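Local coordinates for glycosyl transferase (PDB 5TZJ), which belongs to the glycosyl transferase family 2 enzymes and carries a linker domain of the TarS type in the same chain, at residues E231-D236 / P286-A291; G322-F327 / G332-Q337. All blocks are in the same frame, centred on the assembly; numbering follows the deposited sequence.

Overall arrangement
Contacts 1 and 2 follow one another along the chain, and both lie on the surface. Contact 1 (231-236 with 286-291) brings together two parts of the TarS-type linker region, the C-terminal end of helix 218-233 and the loop between helices 271-282 and 298-305; its centre is about 19 Å from that of the chain. Contact 2 (322-327 with 332-337) is far more peripheral, about 34 Å out, in the small C-terminal sheet. Their centres are about 28 Å apart, their nearest atoms about 11 Å, and they do not touch. The pocket holding uridine-diphosphate-n-acetylglucosamine is built from residues between 8 and 212, so neither contact contributes to it.

Contact 1. Residues E231-D236 / P286-A291; sequences EILNAD and PERVDA
Leu233, in the last turn of helix 218-233, meets Pro286 and Arg288 of the loop that leads toward helix 298-305. The backbones stay well apart, with the CA atoms of Leu233 and Pro286 separated by 9.4 Å, so side chains alone span the gap. The tight part is one methyl against the proline ring: Leu233 CD1 lies 3.4 Å from Pro286 CD, closer than usual for two carbons, and 4.0 Å from Pro286 CG. Leu233 has CG opposite its carbonyl carbon (chi1 -75°), which directs the branched end at the loop. The other methyl is held more loosely, Leu233 CD2 standing 4.1 Å from Arg288 NH2 and approaching the guanidinium obliquely.

On this looser, solvent-facing side Leu233 and Arg288 run past each other in opposite directions. Arg288 starts with CG wedged between its backbone N and carbonyl carbon (chi1 64°) and then stretches out as far as NE. One guanidinium face lies against its own segment, with Pro286 CB 3.5 Å above the plane and off its centre. Val289 N bonds back to Pro286 O at 2.9 Å, curling the loop into a turn that spans Pro286 to Val289. The charge of Arg288 is directed to helix 239-256, where NE forms a salt bridge with Asp243; NH2 has a long, weak ion pair with Glu239. Leu233 also rests on Asp243 and Leu246 of that helix.

Only 104 Å² is buried between the two segments. Chemically the leucine-proline touch is small and apolar, with no hydrogen bond or ion pair joining the segments, and the polar end of Arg288 pairs instead with Asp243 of a third element, helix 239-256.

Contact 2. Residues G322-F327 / G332-Q337; sequences GQYYRF and GKLNIQ
Gln337 lies alongside Tyr325 and Arg326 where two antiparallel strands begin to pair. Its CB sits 4.0 Å from Arg326 O. With CG opposite the backbone N (chi1 -178°) and the chain extended, the side chain runs beside the tyrosine: Gln337 CG is 4.1 Å from Tyr325 CD2. Next, Gln337 CD is 3.9 Å from Tyr325 CE2. Gln337 OE1 meets the ring edge, 3.3 Å from Tyr325 CE2. At the tip, NE2 turns to a hydrogen bond with Glu342 O.

The backbones of Arg326 and Gln337 are joined twice: Arg326 N reaches Gln337 O at 3.1 Å in an almost straight bond (172°), and Gln337 N returns to Arg326 O at 3.0 Å. Phe327 and Ile336 form the adjoining non-hydrogen-bonded pair; their side chains lie on the face opposite Arg326 and Gln337, where they form an apolar cluster with Tyr324 and Leu334. There Ile336 CD1 makes a CH-pi contact over the Tyr324 ring, 4.0 Å from its centroid and 14° off the normal, while Leu334 CD2 packs 3.6 Å from Phe327 CD2. Tyr324 also touches helix 309-321, linking the cluster to the preceding helix. This is a beta hairpin, strands 326-330 and 333-337, within a three-stranded antiparallel sheet completed by strand 344-348.

Contact 1. Residues E231-D236 / P286-A291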
# COMPACT_ATOMS: atom_id res chain seq x y z
N GLU A 231 -10.50 3.19 -10.07
CA GLU A 231 -9.92 4.50 -9.77
C GLU A 231 -8.96 4.94 -10.87
O GLU A 231 -9.05 6.07 -11.36
CB GLU A 231 -9.21 4.46 -8.41
CG GLU A 231 -8.92 5.82 -7.89
CD GLU A 231 -10.22 6.55 -7.45
OE1 GLU A 231 -10.30 7.74 -7.66
OE2 GLU A 231 -11.18 5.91 -6.92
N ILE A 232 -8.03 4.06 -11.26
CA ILE A 232 -7.04 4.42 -12.28
C ILE A 232 -7.74 4.78 -13.59
O ILE A 232 -7.46 5.81 -14.20
CB ILE A 232 -6.02 3.29 -12.49
CG1 ILE A 232 -5.10 3.13 -11.26
CG2 ILE A 232 -5.21 3.47 -13.83
CD1 ILE A 232 -4.44 1.74 -11.14
N LEU A 233 -8.65 3.92 -14.03
CA LEU A 233 -9.28 4.12 -15.33
C LEU A 233 -10.19 5.33 -15.34
O LEU A 233 -10.49 5.88 -16.41
CB LEU A 233 -10.02 2.82 -15.71
CG LEU A 233 -9.01 1.76 -16.15
CD1 LEU A 233 -9.70 0.43 -16.32
CD2 LEU A 233 -8.41 2.16 -17.48
N ASN A 234 -10.57 5.83 -14.17
CA ASN A 234 -11.35 7.05 -14.10
C ASN A 234 -10.51 8.27 -13.78
O ASN A 234 -11.07 9.35 -13.70
CB ASN A 234 -12.46 6.95 -13.07
CG ASN A 234 -13.66 6.26 -13.62
OD1 ASN A 234 -14.47 6.85 -14.36
ND2 ASN A 234 -13.80 4.98 -13.29
N ALA A 235 -9.20 8.13 -13.61
CA ALA A 235 -8.43 9.35 -13.34
C ALA A 235 -8.50 10.33 -14.52
O ALA A 235 -8.73 9.96 -15.68
CB ALA A 235 -6.97 8.99 -13.04
N ASP A 236 -8.19 11.59 -14.21
CA ASP A 236 -8.18 12.66 -15.22
C ASP A 236 -6.80 12.72 -15.88
O ASP A 236 -6.00 13.62 -15.66
CB ASP A 236 -8.55 13.99 -14.58
CG ASP A 236 -8.72 15.11 -15.60
OD1 ASP A 236 -8.86 14.81 -16.82
OD2 ASP A 236 -8.72 16.29 -15.17
N PRO A 286 -9.73 -3.65 -18.75
CA PRO A 286 -9.98 -3.92 -20.18
C PRO A 286 -8.87 -4.80 -20.74
O PRO A 286 -7.71 -4.61 -20.44
CB PRO A 286 -9.96 -2.53 -20.84
CG PRO A 286 -10.24 -1.56 -19.70
CD PRO A 286 -9.55 -2.21 -18.49
N GLU A 287 -9.27 -5.76 -21.59
CA GLU A 287 -8.35 -6.74 -22.15
C GLU A 287 -7.18 -6.11 -22.90
O GLU A 287 -6.10 -6.71 -22.96
CB GLU A 287 -9.12 -7.67 -23.09
CG GLU A 287 -8.39 -8.91 -23.54
CD GLU A 287 -9.25 -9.74 -24.53
OE1 GLU A 287 -10.37 -10.14 -24.16
OE2 GLU A 287 -8.82 -9.94 -25.70
N ARG A 288 -7.35 -4.93 -23.48
CA ARG A 288 -6.22 -4.31 -24.19
C ARG A 288 -5.05 -4.03 -23.27
O ARG A 288 -3.91 -3.87 -23.75
CB ARG A 288 -6.67 -2.99 -24.85
CG ARG A 288 -7.12 -1.90 -23.77
CD ARG A 288 -7.81 -0.66 -24.35
NE ARG A 288 -7.76 0.36 -23.29
CZ ARG A 288 -8.81 0.79 -22.58
NH1 ARG A 288 -10.06 0.38 -22.87
NH2 ARG A 288 -8.64 1.67 -21.58
N VAL A 289 -5.29 -3.97 -21.96
CA VAL A 289 -4.21 -3.66 -21.03
C VAL A 289 -3.27 -4.83 -20.91
O VAL A 289 -2.10 -4.65 -20.54
CB VAL A 289 -4.80 -3.27 -19.65
CG1 VAL A 289 -3.68 -3.02 -18.63
CG2 VAL A 289 -5.73 -2.08 -19.79
N ASP A 290 -3.74 -6.05 -21.22
CA ASP A 290 -2.93 -7.24 -20.99
C ASP A 290 -1.66 -7.19 -21.82
O ASP A 290 -0.61 -7.68 -21.39
CB ASP A 290 -3.72 -8.50 -21.36
CG ASP A 290 -4.94 -8.75 -20.45
OD1 ASP A 290 -5.27 -7.84 -19.63
OD2 ASP A 290 -5.61 -9.83 -20.62
N ALA A 291 -1.74 -6.56 -22.99
CA ALA A 291 -0.60 -6.41 -23.90
C ALA A 291 0.48 -5.55 -23.29
O ALA A 291 1.64 -5.62 -23.74
CB ALA A 291 -1.06 -5.79 -25.25

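Contact 2. Residues G322-F327 / G332-Q337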
# COMPACT_ATOMS: atom_id res chain seq x y z
N GLY A 322 8.20 -25.86 -14.65
CA GLY A 322 8.94 -25.68 -15.89
C GLY A 322 8.61 -26.74 -16.92
O GLY A 322 9.49 -27.16 -17.69
N GLN A 323 7.37 -27.19 -16.94
CA GLN A 323 6.85 -28.22 -17.82
C GLN A 323 5.64 -27.65 -18.54
O GLN A 323 4.65 -27.25 -17.90
CB GLN A 323 6.41 -29.45 -17.02
CG GLN A 323 7.51 -30.01 -16.12
CD GLN A 323 8.50 -30.75 -16.93
OE1 GLN A 323 8.12 -31.48 -17.87
NE2 GLN A 323 9.80 -30.53 -16.64
N TYR A 324 5.66 -27.62 -19.86
CA TYR A 324 4.56 -26.99 -20.59
C TYR A 324 3.95 -28.01 -21.55
O TYR A 324 4.64 -28.91 -22.02
CB TYR A 324 5.06 -25.72 -21.33
CG TYR A 324 5.75 -24.75 -20.38
CD1 TYR A 324 5.00 -24.03 -19.44
CD2 TYR A 324 7.13 -24.61 -20.36
CE1 TYR A 324 5.60 -23.18 -18.55
CE2 TYR A 324 7.74 -23.75 -19.48
CZ TYR A 324 6.95 -23.03 -18.56
OH TYR A 324 7.53 -22.16 -17.68
N TYR A 325 2.67 -27.82 -21.87
CA TYR A 325 2.02 -28.68 -22.84
C TYR A 325 2.71 -28.61 -24.21
O TYR A 325 3.13 -29.64 -24.76
CB TYR A 325 0.54 -28.30 -22.96
CG TYR A 325 -0.17 -29.07 -24.05
CD1 TYR A 325 -0.43 -30.44 -23.92
CD2 TYR A 325 -0.61 -28.43 -25.19
CE1 TYR A 325 -1.10 -31.14 -24.93
CE2 TYR A 325 -1.26 -29.12 -26.20
CZ TYR A 325 -1.52 -30.46 -26.07
OH TYR A 325 -2.17 -31.09 -27.09
N ARG A 326 2.84 -27.41 -24.77
CA ARG A 326 3.72 -27.20 -25.93
C ARG A 326 4.39 -25.85 -25.79
O ARG A 326 3.82 -24.93 -25.19
CB ARG A 326 2.99 -27.19 -27.28
CG ARG A 326 2.17 -28.42 -27.54
CD ARG A 326 2.51 -29.03 -28.85
NE ARG A 326 1.61 -30.14 -29.19
CZ ARG A 326 1.66 -31.35 -28.63
NH1 ARG A 326 2.54 -31.61 -27.66
NH2 ARG A 326 0.82 -32.30 -29.03
N PHE A 327 5.58 -25.72 -26.36
CA PHE A 327 6.12 -24.37 -26.43
C PHE A 327 7.20 -24.32 -27.49
O PHE A 327 7.83 -25.32 -27.84
CB PHE A 327 6.70 -23.90 -25.09
CG PHE A 327 7.95 -24.67 -24.64
CD1 PHE A 327 7.85 -25.98 -24.20
CD2 PHE A 327 9.20 -24.09 -24.70
CE1 PHE A 327 8.94 -26.67 -23.76
CE2 PHE A 327 10.33 -24.80 -24.29
CZ PHE A 327 10.20 -26.09 -23.84
N GLY A 332 14.86 -16.07 -27.74
CA GLY A 332 15.26 -16.36 -26.37
C GLY A 332 14.13 -16.34 -25.34
O GLY A 332 14.42 -16.46 -24.15
N LYS A 333 12.87 -16.24 -25.76
CA LYS A 333 11.71 -16.26 -24.87
C LYS A 333 10.79 -17.42 -25.24
O LYS A 333 10.95 -18.08 -26.28
CB LYS A 333 10.97 -14.92 -24.94
CG LYS A 333 11.85 -13.75 -24.58
CD LYS A 333 11.06 -12.49 -24.69
CE LYS A 333 11.95 -11.28 -24.87
NZ LYS A 333 11.10 -10.20 -25.48
N LEU A 334 9.81 -17.71 -24.36
CA LEU A 334 8.93 -18.86 -24.61
C LEU A 334 7.57 -18.40 -25.16
O LEU A 334 6.93 -17.50 -24.61
CB LEU A 334 8.71 -19.67 -23.34
CG LEU A 334 9.96 -20.23 -22.65
CD1 LEU A 334 9.53 -20.99 -21.45
CD2 LEU A 334 10.79 -21.09 -23.61
N ASN A 335 7.10 -19.10 -26.19
CA ASN A 335 5.74 -18.99 -26.68
C ASN A 335 5.04 -20.28 -26.24
O ASN A 335 5.32 -21.37 -26.76
CB ASN A 335 5.68 -18.81 -28.22
CG ASN A 335 6.36 -17.56 -28.72
OD1 ASN A 335 6.70 -16.64 -27.96
ND2 ASN A 335 6.56 -17.50 -30.03
N ILE A 336 4.14 -20.17 -25.27
CA ILE A 336 3.65 -21.34 -24.54
C ILE A 336 2.17 -21.51 -24.80
O ILE A 336 1.39 -20.55 -24.68
CB ILE A 336 3.88 -21.20 -23.03
CG1 ILE A 336 5.36 -20.97 -22.76
CG2 ILE A 336 3.31 -22.42 -22.31
CD1 ILE A 336 5.59 -20.45 -21.38
N GLN A 337 1.79 -22.75 -25.09
CA GLN A 337 0.41 -23.24 -25.02
C GLN A 337 0.31 -24.11 -23.77
O GLN A 337 0.99 -25.15 -23.68
CB GLN A 337 0.06 -24.05 -26.26
CG GLN A 337 -1.37 -24.58 -26.31
CD GLN A 337 -1.62 -25.48 -27.56
OE1 GLN A 337 -0.78 -26.30 -27.93
NE2 GLN A 337 -2.77 -25.31 -28.21